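Local coordinates for protein putative 4-amino-4-deoxychorismate lyase (Thermus thermophilus, PDB 2ZGI) that binds pyridoxal-5'-phosphate and probably works as a lyase, perhaps on 4-amino-4-deoxychorismate, within the class-IV aminotransferase family, at residues E15-L18 and A22-F25; G33-L38 and A68-F73; E60-D65 and F83-G88; E147-D152 and G211-A216; A189-G194 and L233-R238. All blocks are in the same frame, centred on the assembly; numbering follows the deposited sequence.

Contact 1: E15-L18 and A22-F25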
# COMPACT_ATOMS: atom_id res chain seq x y z
N GLU D 15 20.62 4.48 -27.12
CA GLU D 15 20.81 4.50 -25.67
C GLU D 15 19.51 4.31 -24.90
O GLU D 15 19.39 3.38 -24.06
CB GLU D 15 21.36 5.89 -25.31
CG GLU D 15 22.48 5.85 -24.34
CD GLU D 15 23.29 7.11 -24.36
OE1 GLU D 15 22.80 8.16 -23.90
OE2 GLU D 15 24.43 7.04 -24.85
N ALA D 16 18.53 5.17 -25.19
CA ALA D 16 17.27 5.21 -24.45
C ALA D 16 16.53 3.90 -24.55
O ALA D 16 15.94 3.44 -23.58
CB ALA D 16 16.39 6.36 -24.94
N PHE D 17 16.60 3.29 -25.73
CA PHE D 17 15.96 2.02 -25.99
C PHE D 17 16.44 0.95 -25.00
O PHE D 17 15.61 0.20 -24.47
CB PHE D 17 16.31 1.57 -27.41
CG PHE D 17 15.62 0.30 -27.83
CD1 PHE D 17 14.42 0.35 -28.51
CD2 PHE D 17 16.19 -0.94 -27.55
CE1 PHE D 17 13.78 -0.83 -28.91
CE2 PHE D 17 15.55 -2.13 -27.93
CZ PHE D 17 14.35 -2.07 -28.61
N LEU D 18 17.76 0.89 -24.80
CA LEU D 18 18.42 -0.11 -23.96
C LEU D 18 18.35 0.29 -22.50
O LEU D 18 18.07 -0.56 -21.63
CB LEU D 18 19.95 -0.22 -24.29
CG LEU D 18 20.66 -0.53 -25.61
CD1 LEU D 18 19.75 -1.24 -26.62
CD2 LEU D 18 21.26 0.70 -26.23
N ALA D 22 12.74 2.10 -23.30
CA ALA D 22 11.85 3.04 -24.01
C ALA D 22 11.39 2.47 -25.35
O ALA D 22 11.94 2.80 -26.42
CB ALA D 22 12.53 4.40 -24.16
N SER D 23 10.43 1.55 -25.30
CA SER D 23 9.95 0.84 -26.49
C SER D 23 8.54 0.36 -26.26
O SER D 23 8.08 0.25 -25.09
CB SER D 23 10.86 -0.35 -26.83
OG SER D 23 10.90 -1.32 -25.77
N VAL D 24 7.83 0.13 -27.36
CA VAL D 24 6.58 -0.61 -27.34
C VAL D 24 6.75 -1.78 -28.27
O VAL D 24 7.64 -1.77 -29.15
CB VAL D 24 5.34 0.28 -27.71
CG1 VAL D 24 5.20 1.38 -26.72
CG2 VAL D 24 5.51 0.91 -29.11
N PHE D 25 5.94 -2.82 -28.08
CA PHE D 25 6.14 -4.02 -28.86
C PHE D 25 4.84 -4.79 -28.95
O PHE D 25 3.85 -4.45 -28.26
CB PHE D 25 7.29 -4.89 -28.25
CG PHE D 25 6.92 -5.60 -26.95
CD1 PHE D 25 6.52 -6.94 -26.98
CD2 PHE D 25 6.97 -4.95 -25.73
CE1 PHE D 25 6.17 -7.61 -25.80
CE2 PHE D 25 6.61 -5.60 -24.54
CZ PHE D 25 6.22 -6.93 -24.56
O HOH W 1 13.26 -1.44 -24.77
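Phe17 and Ser23 meet where helix 15-19 turns back, after only a few residues, into strand 24-31. This helix-turn-strand connection feeds the antiparallel sheet that, within this chain, has strands 34-35, 24-31, 78-86 and 89-96. The closest side-chain approach sets Phe17 CE1 3.6 Å from Ser23 CB, with CD1 of the same ring a little farther off, so the serine methylene lies obliquely against one corner of the aromatic group. That position follows from the phenylalanine torsion: CG is anti to the backbone N (chi1 -176°), which swings the ring past the turn. Ala22 supplies the second part of the first shell. Its N-H points at the helix carbonyl in a weak hydrogen bond, Ala22 N to Ala16 O, 3.5 Å long although fairly straight at 156°. The methyl of the same residue rests on this carbonyl too, with Ala22 CB 3.6 Å from Ala16 O. A water also ties the two segments together: it donates to Phe17 O at 2.9 Å and is hydrogen-bonded to Ser23 OG, whose torsion (chi1 61°) turns the hydroxyl to it.

Farther out, Thr84, Val89 and Leu91 of the neighbouring strands pack against Phe17, while Leu131 of the second subunit packs on Ala22. Glu15 forms salt bridges to Arg2 and to Arg95 of the second subunit, so this turn lies at a subunit interface. Back at the turn, the oxygen of the bridging water stands 3.9 Å above the plane of the Phe17 ring, over its centre.

Contact 2: G33-L38 and A68-F73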
# COMPACT_ATOMS: atom_id res chain seq x y z
N GLY D 33 2.56 -20.33 -41.91
CA GLY D 33 2.94 -19.12 -42.69
C GLY D 33 2.03 -17.90 -42.60
O GLY D 33 2.33 -16.84 -43.17
N ARG D 34 0.91 -18.01 -41.89
CA ARG D 34 -0.09 -16.96 -41.87
C ARG D 34 -0.12 -16.32 -40.49
O ARG D 34 -0.41 -17.01 -39.50
CB ARG D 34 -1.47 -17.53 -42.20
CG ARG D 34 -2.58 -16.49 -42.32
CD ARG D 34 -3.95 -17.14 -42.51
NE ARG D 34 -4.49 -17.72 -41.27
CZ ARG D 34 -5.19 -17.04 -40.36
NH1 ARG D 34 -5.40 -15.73 -40.50
NH2 ARG D 34 -5.64 -17.66 -39.27
N PRO D 35 0.18 -15.01 -40.42
CA PRO D 35 0.13 -14.30 -39.13
C PRO D 35 -1.31 -14.06 -38.64
O PRO D 35 -2.19 -13.64 -39.41
CB PRO D 35 0.86 -13.00 -39.37
CG PRO D 35 1.05 -12.88 -40.87
CD PRO D 35 0.76 -14.19 -41.51
N LEU D 36 -1.54 -14.36 -37.36
CA LEU D 36 -2.86 -14.24 -36.77
C LEU D 36 -3.10 -12.83 -36.30
O LEU D 36 -2.27 -12.23 -35.61
CB LEU D 36 -3.04 -15.22 -35.62
CG LEU D 36 -3.42 -16.67 -35.95
CD1 LEU D 36 -2.42 -17.36 -36.82
CD2 LEU D 36 -3.65 -17.45 -34.62
N TRP D 37 -4.25 -12.29 -36.70
CA TRP D 37 -4.69 -10.97 -36.26
C TRP D 37 -3.66 -9.89 -36.52
O TRP D 37 -3.51 -8.98 -35.73
CB TRP D 37 -5.16 -11.00 -34.79
CG TRP D 37 -6.11 -12.12 -34.51
CD1 TRP D 37 -7.16 -12.52 -35.28
CD2 TRP D 37 -6.10 -12.98 -33.36
NE1 TRP D 37 -7.80 -13.58 -34.70
CE2 TRP D 37 -7.17 -13.88 -33.52
CE3 TRP D 37 -5.30 -13.08 -32.22
CZ2 TRP D 37 -7.46 -14.87 -32.57
CZ3 TRP D 37 -5.59 -14.05 -31.28
CH2 TRP D 37 -6.66 -14.93 -31.46
N LEU D 38 -3.02 -9.96 -37.68
CA LEU D 38 -1.96 -9.01 -38.06
C LEU D 38 -2.46 -7.57 -38.04
O LEU D 38 -1.77 -6.67 -37.55
CB LEU D 38 -1.36 -9.38 -39.43
CG LEU D 38 -0.30 -8.42 -39.99
CD1 LEU D 38 0.92 -8.37 -39.06
CD2 LEU D 38 0.14 -8.80 -41.43
N ALA D 68 10.22 -11.02 -45.37
CA ALA D 68 11.56 -11.56 -45.15
C ALA D 68 11.57 -12.63 -44.06
O ALA D 68 12.20 -13.69 -44.23
CB ALA D 68 12.55 -10.45 -44.82
N LEU D 69 10.89 -12.35 -42.96
CA LEU D 69 10.87 -13.29 -41.84
C LEU D 69 10.20 -14.60 -42.24
O LEU D 69 10.72 -15.69 -41.95
CB LEU D 69 10.19 -12.68 -40.60
CG LEU D 69 10.81 -11.44 -39.97
CD1 LEU D 69 9.93 -10.89 -38.86
CD2 LEU D 69 12.25 -11.71 -39.44
N LEU D 70 9.05 -14.48 -42.88
CA LEU D 70 8.28 -15.63 -43.36
C LEU D 70 9.04 -16.47 -44.41
O LEU D 70 8.92 -17.70 -44.45
CB LEU D 70 6.95 -15.15 -43.94
CG LEU D 70 5.67 -15.16 -43.08
CD1 LEU D 70 5.89 -15.29 -41.60
CD2 LEU D 70 4.76 -14.00 -43.39
N ARG D 71 9.80 -15.78 -45.25
CA ARG D 71 10.67 -16.44 -46.21
C ARG D 71 11.78 -17.24 -45.56
O ARG D 71 12.18 -18.28 -46.09
CB ARG D 71 11.21 -15.44 -47.23
CG ARG D 71 10.16 -15.18 -48.29
CD ARG D 71 10.33 -13.87 -49.01
NE ARG D 71 9.31 -13.74 -50.06
CZ ARG D 71 9.48 -13.04 -51.18
NH1 ARG D 71 10.63 -12.42 -51.41
NH2 ARG D 71 8.49 -12.97 -52.07
N ALA D 72 12.24 -16.79 -44.40
CA ALA D 72 13.31 -17.45 -43.67
C ALA D 72 12.85 -18.75 -43.00
O ALA D 72 13.69 -19.58 -42.63
CB ALA D 72 13.91 -16.52 -42.65
N PHE D 73 11.54 -18.93 -42.84
CA PHE D 73 10.98 -20.12 -42.18
C PHE D 73 9.86 -20.77 -42.97
O PHE D 73 8.74 -20.93 -42.43
CB PHE D 73 10.47 -19.77 -40.79
CG PHE D 73 11.53 -19.33 -39.84
CD1 PHE D 73 12.26 -20.26 -39.11
CD2 PHE D 73 11.79 -17.98 -39.66
CE1 PHE D 73 13.24 -19.86 -38.23
CE2 PHE D 73 12.78 -17.56 -38.79
CZ PHE D 73 13.51 -18.49 -38.07
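Leu70 meets Gly33 by an apolar-to-carbonyl contact, its isobutyl fork laid against a peptide oxygen. Gly33 O is 3.7 Å from Leu70 CG and equally far from Leu70 CD2, whereas the other methyl, Leu70 CD1, stands back at 4.2 Å. The oxygen therefore nestles by the methine and one branch instead of sitting evenly between the two methyls. Both torsions of the leucine are unusual: chi1 is -97° and chi2 is 17°, close to eclipsed, which may mean strain or a loosely defined side chain. Crystal neighbours touch both residues, and part of this conformation may reflect that environment.

The purely apolar component is slighter. Pro35 CD comes within 4.4 Å of Leu70 CD2, a loose approach of the pyrrolidine ring to the same methyl.

In the fold, Gly33 lies in the tight turn of the beta hairpin made by strands 24-31 and 34-35, at an outer edge of the four-stranded antiparallel sheet within this chain. Its positive phi of 82° is readily adopted by glycine. Helix 59-72 comes up against this edge near its C-terminal end, where Ala72 N still bonds to Ala68 O at 3.1 Å.

Further apolar packing continues the contact on each element: Pro35 also touches Leu66 of the helix, Leu70 touches Leu79 of strand 78-86, and Leu69 and Ala72 pack on Met1 of the second subunit. Beyond the contact, Leu36 is hydrogen-bonded to Arg29 through the backbone, and Trp37 makes a cation-pi contact with Lys187.

Contact 3: E60-D65 and F83-G88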
# COMPACT_ATOMS: atom_id res chain seq x y z
N GLU D 60 4.01 -0.42 -43.89
CA GLU D 60 4.76 -1.00 -45.03
C GLU D 60 6.12 -1.56 -44.64
O GLU D 60 6.49 -2.65 -45.08
CB GLU D 60 4.89 -0.05 -46.22
CG GLU D 60 4.61 -0.71 -47.59
CD GLU D 60 5.53 -1.89 -47.95
OE1 GLU D 60 6.48 -1.68 -48.78
OE2 GLU D 60 5.32 -3.03 -47.45
N ALA D 61 6.85 -0.82 -43.80
CA ALA D 61 8.18 -1.20 -43.36
C ALA D 61 8.11 -2.52 -42.58
O ALA D 61 8.93 -3.42 -42.78
CB ALA D 61 8.81 -0.09 -42.52
N PHE D 62 7.09 -2.62 -41.73
CA PHE D 62 6.88 -3.82 -40.94
C PHE D 62 6.43 -4.98 -41.81
O PHE D 62 6.82 -6.10 -41.59
CB PHE D 62 5.87 -3.54 -39.83
CG PHE D 62 6.51 -3.10 -38.54
CD1 PHE D 62 7.48 -3.90 -37.92
CD2 PHE D 62 6.12 -1.91 -37.94
CE1 PHE D 62 8.07 -3.50 -36.71
CE2 PHE D 62 6.71 -1.50 -36.71
CZ PHE D 62 7.68 -2.31 -36.10
N LEU D 63 5.61 -4.67 -42.81
CA LEU D 63 5.13 -5.69 -43.76
C LEU D 63 6.25 -6.17 -44.68
O LEU D 63 6.26 -7.33 -45.08
CB LEU D 63 3.97 -5.15 -44.59
CG LEU D 63 2.67 -4.83 -43.86
CD1 LEU D 63 1.80 -3.90 -44.75
CD2 LEU D 63 1.89 -6.06 -43.46
N GLU D 64 7.18 -5.27 -45.01
CA GLU D 64 8.44 -5.63 -45.68
C GLU D 64 9.25 -6.59 -44.82
O GLU D 64 9.69 -7.64 -45.27
CB GLU D 64 9.26 -4.37 -45.88
CG GLU D 64 9.99 -4.25 -47.18
CD GLU D 64 10.38 -2.80 -47.44
OE1 GLU D 64 9.56 -2.05 -48.02
OE2 GLU D 64 11.49 -2.40 -47.03
N ASP D 65 9.45 -6.21 -43.56
CA ASP D 65 10.11 -7.10 -42.60
C ASP D 65 9.44 -8.46 -42.55
O ASP D 65 10.11 -9.50 -42.53
CB ASP D 65 10.09 -6.49 -41.20
CG ASP D 65 11.01 -5.30 -41.08
OD1 ASP D 65 11.81 -5.07 -42.02
OD2 ASP D 65 10.94 -4.61 -40.04
N PHE D 83 7.41 -7.58 -32.98
CA PHE D 83 7.62 -6.30 -33.63
C PHE D 83 7.82 -5.28 -32.52
O PHE D 83 6.99 -5.16 -31.65
CB PHE D 83 6.40 -5.86 -34.45
CG PHE D 83 6.10 -6.71 -35.67
CD1 PHE D 83 7.11 -7.11 -36.55
CD2 PHE D 83 4.78 -7.02 -36.01
CE1 PHE D 83 6.82 -7.86 -37.70
CE2 PHE D 83 4.48 -7.77 -37.17
CZ PHE D 83 5.50 -8.19 -38.00
N THR D 84 8.92 -4.55 -32.56
CA THR D 84 9.27 -3.62 -31.47
C THR D 84 9.56 -2.25 -32.08
O THR D 84 10.30 -2.15 -33.07
CB THR D 84 10.49 -4.12 -30.67
OG1 THR D 84 10.27 -5.47 -30.29
CG2 THR D 84 10.72 -3.27 -29.40
N VAL D 85 8.98 -1.22 -31.49
CA VAL D 85 9.21 0.17 -31.84
C VAL D 85 9.92 0.97 -30.73
O VAL D 85 9.48 1.01 -29.57
CB VAL D 85 7.88 0.88 -32.19
CG1 VAL D 85 8.11 2.34 -32.48
CG2 VAL D 85 7.20 0.19 -33.40
N GLY D 86 11.02 1.62 -31.10
CA GLY D 86 11.57 2.71 -30.30
C GLY D 86 11.98 3.82 -31.27
O GLY D 86 11.87 3.64 -32.50
N GLU D 87 12.43 4.94 -30.72
CA GLU D 87 13.07 6.00 -31.54
C GLU D 87 14.28 5.48 -32.32
O GLU D 87 15.26 5.02 -31.72
CB GLU D 87 13.45 7.20 -30.67
CG GLU D 87 12.29 7.88 -29.97
CD GLU D 87 11.14 8.34 -30.90
OE1 GLU D 87 11.15 8.07 -32.12
OE2 GLU D 87 10.20 9.00 -30.39
N GLY D 88 14.18 5.53 -33.65
CA GLY D 88 15.22 5.02 -34.56
C GLY D 88 15.32 3.50 -34.55
O GLY D 88 16.34 2.93 -34.94
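Phe62 descends from helix 59-72 onto Phe83, and every contact across the pair of segments is made by its ring. CB points toward the strand, and a chi1 of -92°, away from the staggered positions, sets the ring beyond it. On one flank CD1 meets Phe83 CD1 at 3.5 Å. Next along this flank, Phe62 CE1 lies 3.7 Å from Phe83 CB. The two side chains run antiparallel beside one another, their ring centroids 4.9 Å apart and their planes at 52°, an oblique pairing. At the tip, Phe62 CZ comes 3.7 Å from Val85 CG2, which lies in the ring plane at its edge; Thr84 O is also near that edge. Cut back to alanine, Phe62 would probably leave a gap between the helix and Phe83, and Val85 CG2 would lose the ring edge it rests on.

Leu45 of helix 38-51 packs on both phenylalanines, and Asp65 one turn on makes a salt bridge to Arg90. The segment axes pass 10.8 Å apart at 142°. The contact belongs to a two-layer sandwich in which helices 38-51 and 59-72 pack on the antiparallel sheet of strands 34-35, 24-31, 78-86 and 89-96.

Contact 4: E147-D152 and G211-A216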
# COMPACT_ATOMS: atom_id res chain seq x y z
N GLU D 147 1.45 -19.01 -14.42
CA GLU D 147 1.38 -17.58 -14.66
C GLU D 147 1.29 -16.85 -13.34
O GLU D 147 0.67 -17.35 -12.39
CB GLU D 147 0.16 -17.22 -15.53
CG GLU D 147 -0.08 -15.68 -15.80
CD GLU D 147 1.03 -15.08 -16.65
OE1 GLU D 147 0.78 -14.74 -17.84
OE2 GLU D 147 2.17 -14.97 -16.16
N GLY D 148 1.89 -15.66 -13.30
CA GLY D 148 1.78 -14.79 -12.13
C GLY D 148 0.83 -13.66 -12.45
O GLY D 148 0.89 -13.09 -13.57
N LEU D 149 -0.05 -13.35 -11.49
CA LEU D 149 -0.98 -12.22 -11.60
C LEU D 149 -0.51 -10.98 -10.85
O LEU D 149 0.12 -11.07 -9.78
CB LEU D 149 -2.40 -12.64 -11.14
CG LEU D 149 -2.93 -13.91 -11.81
CD1 LEU D 149 -4.29 -14.36 -11.26
CD2 LEU D 149 -3.01 -13.81 -13.32
N LEU D 150 -0.82 -9.81 -11.44
CA LEU D 150 -0.42 -8.50 -10.94
C LEU D 150 -1.63 -7.64 -10.53
O LEU D 150 -2.74 -7.85 -11.01
CB LEU D 150 0.43 -7.72 -11.98
CG LEU D 150 1.79 -8.36 -12.35
CD1 LEU D 150 1.59 -9.29 -13.54
CD2 LEU D 150 2.86 -7.31 -12.60
N LEU D 151 -1.39 -6.69 -9.63
CA LEU D 151 -2.41 -5.82 -9.04
C LEU D 151 -2.31 -4.40 -9.58
O LEU D 151 -1.26 -4.02 -10.13
CB LEU D 151 -2.16 -5.72 -7.53
CG LEU D 151 -2.06 -7.07 -6.82
CD1 LEU D 151 -1.70 -6.84 -5.36
CD2 LEU D 151 -3.35 -7.85 -6.99
N ASP D 152 -3.40 -3.64 -9.43
CA ASP D 152 -3.32 -2.19 -9.59
C ASP D 152 -3.06 -1.55 -8.22
O ASP D 152 -2.83 -2.26 -7.21
CB ASP D 152 -4.55 -1.60 -10.32
CG ASP D 152 -5.84 -1.66 -9.50
OD1 ASP D 152 -5.80 -2.02 -8.30
OD2 ASP D 152 -6.89 -1.34 -10.09
N GLY D 211 -15.37 -18.56 -9.56
CA GLY D 211 -15.71 -19.19 -10.82
C GLY D 211 -14.45 -19.76 -11.45
O GLY D 211 -13.50 -20.08 -10.75
N HIS D 212 -14.47 -19.85 -12.77
CA HIS D 212 -13.35 -20.41 -13.51
C HIS D 212 -12.51 -19.30 -14.13
O HIS D 212 -13.01 -18.51 -14.93
CB HIS D 212 -13.85 -21.38 -14.58
CG HIS D 212 -14.61 -22.53 -14.02
ND1 HIS D 212 -13.99 -23.67 -13.54
CD2 HIS D 212 -15.94 -22.72 -13.81
CE1 HIS D 212 -14.90 -24.51 -13.09
NE2 HIS D 212 -16.09 -23.96 -13.25
N LEU D 213 -11.25 -19.24 -13.71
CA LEU D 213 -10.28 -18.36 -14.35
C LEU D 213 -9.75 -18.97 -15.64
O LEU D 213 -9.65 -20.20 -15.77
CB LEU D 213 -9.09 -18.06 -13.41
CG LEU D 213 -9.23 -16.91 -12.40
CD1 LEU D 213 -7.93 -16.76 -11.60
CD2 LEU D 213 -9.61 -15.56 -13.08
N LEU D 214 -9.46 -18.10 -16.61
CA LEU D 214 -8.79 -18.51 -17.83
C LEU D 214 -7.79 -17.42 -18.22
O LEU D 214 -7.87 -16.28 -17.73
CB LEU D 214 -9.78 -18.76 -18.98
CG LEU D 214 -10.87 -19.85 -18.84
CD1 LEU D 214 -12.17 -19.20 -18.41
CD2 LEU D 214 -11.08 -20.60 -20.16
N LEU D 215 -6.85 -17.80 -19.09
CA LEU D 215 -5.77 -16.94 -19.54
C LEU D 215 -5.76 -16.87 -21.06
O LEU D 215 -5.76 -17.90 -21.73
CB LEU D 215 -4.42 -17.49 -19.05
CG LEU D 215 -4.22 -17.63 -17.53
CD1 LEU D 215 -2.89 -18.33 -17.26
CD2 LEU D 215 -4.27 -16.24 -16.83
N ALA D 216 -5.76 -15.66 -21.60
CA ALA D 216 -5.72 -15.46 -23.04
C ALA D 216 -4.43 -14.73 -23.41
O ALA D 216 -4.04 -13.81 -22.72
CB ALA D 216 -6.92 -14.64 -23.47
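Glu147 opens the contact with the aliphatic part of its chain: CB lies 3.7 Å from Leu215 CD1, and CG is at 4.1 Å from the same methyl. CG is anti to the backbone N (chi1 177°), and the chain then bends at chi2. It curls back so that OE2 accepts Gly148 N through its anti lone pair, at 3.0 Å with an N-H...O angle of 138°. Ser161 OG also binds OE2, while OE1 takes Thr163 OG1 and Arg162 N. With an alanine at Glu147, the Gly148 and Arg162 N-H groups and the hydroxyls of Ser161 and Thr163 are likely to lose their carboxylate partner. The side chain of Glu147 lies about 6 Å from the bound pyridoxal phosphate.

Leu149 follows, again directed at the other strand. Its CD1 is 4.4 Å from Leu213 CD1, and its CD2 only grazes Leu215 CD2. The segment axes pass 10.4 Å apart at 101°, so strands of two different mixed sheets lie nearly perpendicular, face to face, with leucines between them. The chemistry is divided: the hydrocarbon of one glutamate joins the leucine layer, while its buried carboxylate is satisfied by backbone N-H groups and by hydrogen bonds with two hydroxyls.

Contact 5: A189-G194 and L233-R238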
# COMPACT_ATOMS: atom_id res chain seq x y z
N ALA D 189 -13.78 -12.83 -26.16
CA ALA D 189 -15.05 -12.16 -25.87
C ALA D 189 -16.01 -12.28 -27.07
O ALA D 189 -17.14 -12.78 -26.93
CB ALA D 189 -14.80 -10.70 -25.53
N GLU D 190 -15.51 -11.86 -28.23
CA GLU D 190 -16.25 -11.90 -29.49
C GLU D 190 -16.84 -13.29 -29.77
O GLU D 190 -18.04 -13.41 -30.01
CB GLU D 190 -15.33 -11.47 -30.63
CG GLU D 190 -16.05 -10.98 -31.86
CD GLU D 190 -15.22 -11.06 -33.12
OE1 GLU D 190 -14.15 -11.72 -33.12
OE2 GLU D 190 -15.65 -10.47 -34.14
N ALA D 191 -16.01 -14.32 -29.70
CA ALA D 191 -16.44 -15.70 -29.88
C ALA D 191 -17.45 -16.19 -28.82
O ALA D 191 -18.34 -16.98 -29.13
CB ALA D 191 -15.24 -16.61 -29.92
N ALA D 192 -17.31 -15.70 -27.59
CA ALA D 192 -18.19 -16.09 -26.48
C ALA D 192 -19.60 -15.55 -26.66
O ALA D 192 -20.58 -16.25 -26.40
CB ALA D 192 -17.61 -15.65 -25.15
N ARG D 193 -19.71 -14.29 -27.07
CA ARG D 193 -20.99 -13.73 -27.48
C ARG D 193 -21.64 -14.63 -28.54
O ARG D 193 -22.75 -15.12 -28.35
CB ARG D 193 -20.81 -12.32 -28.03
CG ARG D 193 -20.44 -11.29 -26.99
CD ARG D 193 -20.47 -9.89 -27.59
NE ARG D 193 -19.50 -9.72 -28.68
CZ ARG D 193 -19.78 -9.80 -29.98
NH1 ARG D 193 -21.01 -10.07 -30.40
NH2 ARG D 193 -18.82 -9.63 -30.88
N GLY D 194 -20.92 -14.88 -29.64
CA GLY D 194 -21.40 -15.75 -30.71
C GLY D 194 -21.84 -17.13 -30.25
O GLY D 194 -22.57 -17.83 -30.97
N LEU D 233 -15.39 -25.30 -23.25
CA LEU D 233 -14.73 -26.21 -24.18
C LEU D 233 -14.72 -25.71 -25.64
O LEU D 233 -13.65 -25.67 -26.25
CB LEU D 233 -15.29 -27.63 -24.08
CG LEU D 233 -14.29 -28.69 -23.58
CD1 LEU D 233 -13.02 -28.68 -24.47
CD2 LEU D 233 -13.96 -28.51 -22.09
N PRO D 234 -15.89 -25.35 -26.19
CA PRO D 234 -15.98 -24.66 -27.49
C PRO D 234 -14.97 -23.54 -27.68
O PRO D 234 -14.33 -23.46 -28.74
CB PRO D 234 -17.40 -24.08 -27.47
CG PRO D 234 -18.17 -24.88 -26.45
CD PRO D 234 -17.23 -25.82 -25.76
N LEU D 235 -14.85 -22.65 -26.69
CA LEU D 235 -13.95 -21.49 -26.78
C LEU D 235 -12.49 -21.91 -26.75
O LEU D 235 -11.67 -21.38 -27.49
CB LEU D 235 -14.20 -20.51 -25.64
CG LEU D 235 -15.25 -19.41 -25.78
CD1 LEU D 235 -15.13 -18.50 -24.57
CD2 LEU D 235 -15.07 -18.63 -27.05
N ILE D 236 -12.18 -22.86 -25.86
CA ILE D 236 -10.83 -23.40 -25.76
C ILE D 236 -10.39 -24.05 -27.09
O ILE D 236 -9.30 -23.77 -27.60
CB ILE D 236 -10.73 -24.35 -24.56
CG1 ILE D 236 -10.79 -23.51 -23.27
CG2 ILE D 236 -9.44 -25.20 -24.63
CD1 ILE D 236 -11.29 -24.25 -22.07
N GLU D 237 -11.28 -24.86 -27.67
CA GLU D 237 -11.07 -25.45 -29.00
C GLU D 237 -10.75 -24.40 -30.05
O GLU D 237 -9.78 -24.54 -30.80
CB GLU D 237 -12.30 -26.24 -29.46
CG GLU D 237 -12.40 -27.61 -28.85
CD GLU D 237 -13.72 -28.28 -29.14
OE1 GLU D 237 -14.73 -27.55 -29.33
OE2 GLU D 237 -13.76 -29.52 -29.16
N ARG D 238 -11.56 -23.34 -30.10
CA ARG D 238 -11.41 -22.30 -31.13
C ARG D 238 -10.05 -21.61 -31.09
O ARG D 238 -9.52 -21.24 -32.13
CB ARG D 238 -12.52 -21.23 -31.07
CG ARG D 238 -12.35 -20.15 -32.17
CD ARG D 238 -13.40 -19.05 -32.10
NE ARG D 238 -13.30 -18.14 -33.25
CZ ARG D 238 -13.95 -18.30 -34.40
NH1 ARG D 238 -14.77 -19.34 -34.58
NH2 ARG D 238 -13.79 -17.42 -35.39
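Helices 183-194 and 233-239 cross in a roughly antiparallel sense, their segment axes 10.2 Å apart at closest with 137° between the N-to-C directions, and the nearest alpha carbons, Ala192 CA and Leu235 CA, are 6.9 Å apart. Small residues on the first helix receive one large side chain from the second. Leu235 straddles Ala191 and Ala192 with its two methyls: CD2 presses on Ala191 CB at 3.5 Å, while CD1 meets Ala192 CB at 3.8 Å. The first of these methyls also lies against the backbone, with Leu235 CD2 3.7 Å from Ala192 N. Leu195 and Leu222 pack on the same leucine from outside the two segments.

Arg238 lies over the outer side of Ala191. Its CG is anti to the backbone N (chi1 -179°) and the chain stays extended to NE, which carries the methylene CD to 3.8 Å from Ala191 CB. The guanidinium lies obliquely to that methyl; the nearest carboxylate of the other segment, Glu190 OE1, is 6.1 Å from Arg238 NH2, too far for a salt bridge.

Helix 183-194 links parallel strands 172-176 and 198-202 in a beta-alpha-beta crossover; Ala192 rests on Leu173 and Ala189 on Leu175. Its first residues, Ile183 and Thr184, bind pyridoxal phosphate. Through Leu235 and the Arg238 stem, helix 233-239 covers this helix by hydrocarbon contact, and any pull between Glu190 and Arg238 would probably be weak.

Contacts 1, 3 and 4 are buried, contact 5 is partly so, and contact 2 lies on the surface. Contacts 2 and 3 share helix 59-72 and the antiparallel sheet, and join through Leu38 packing on Leu63 and Phe83. Contact 1 enters that sheet from its other end, meeting contact 3 where Val24 O probably accepts Val85 N. Contacts 4 and 5 belong to the other part of the chain and touch lightly through Leu214 and Ile236. The first three reach the second subunit; the last two do not. Chemistry follows place: aromatic in contact 3, water-bridged in contact 1, aliphatic beside a held carboxylate in contact 4, a leucine against a peptide carbonyl in contact 2, and small alanines under a leucine and an arginine stem in contact 5.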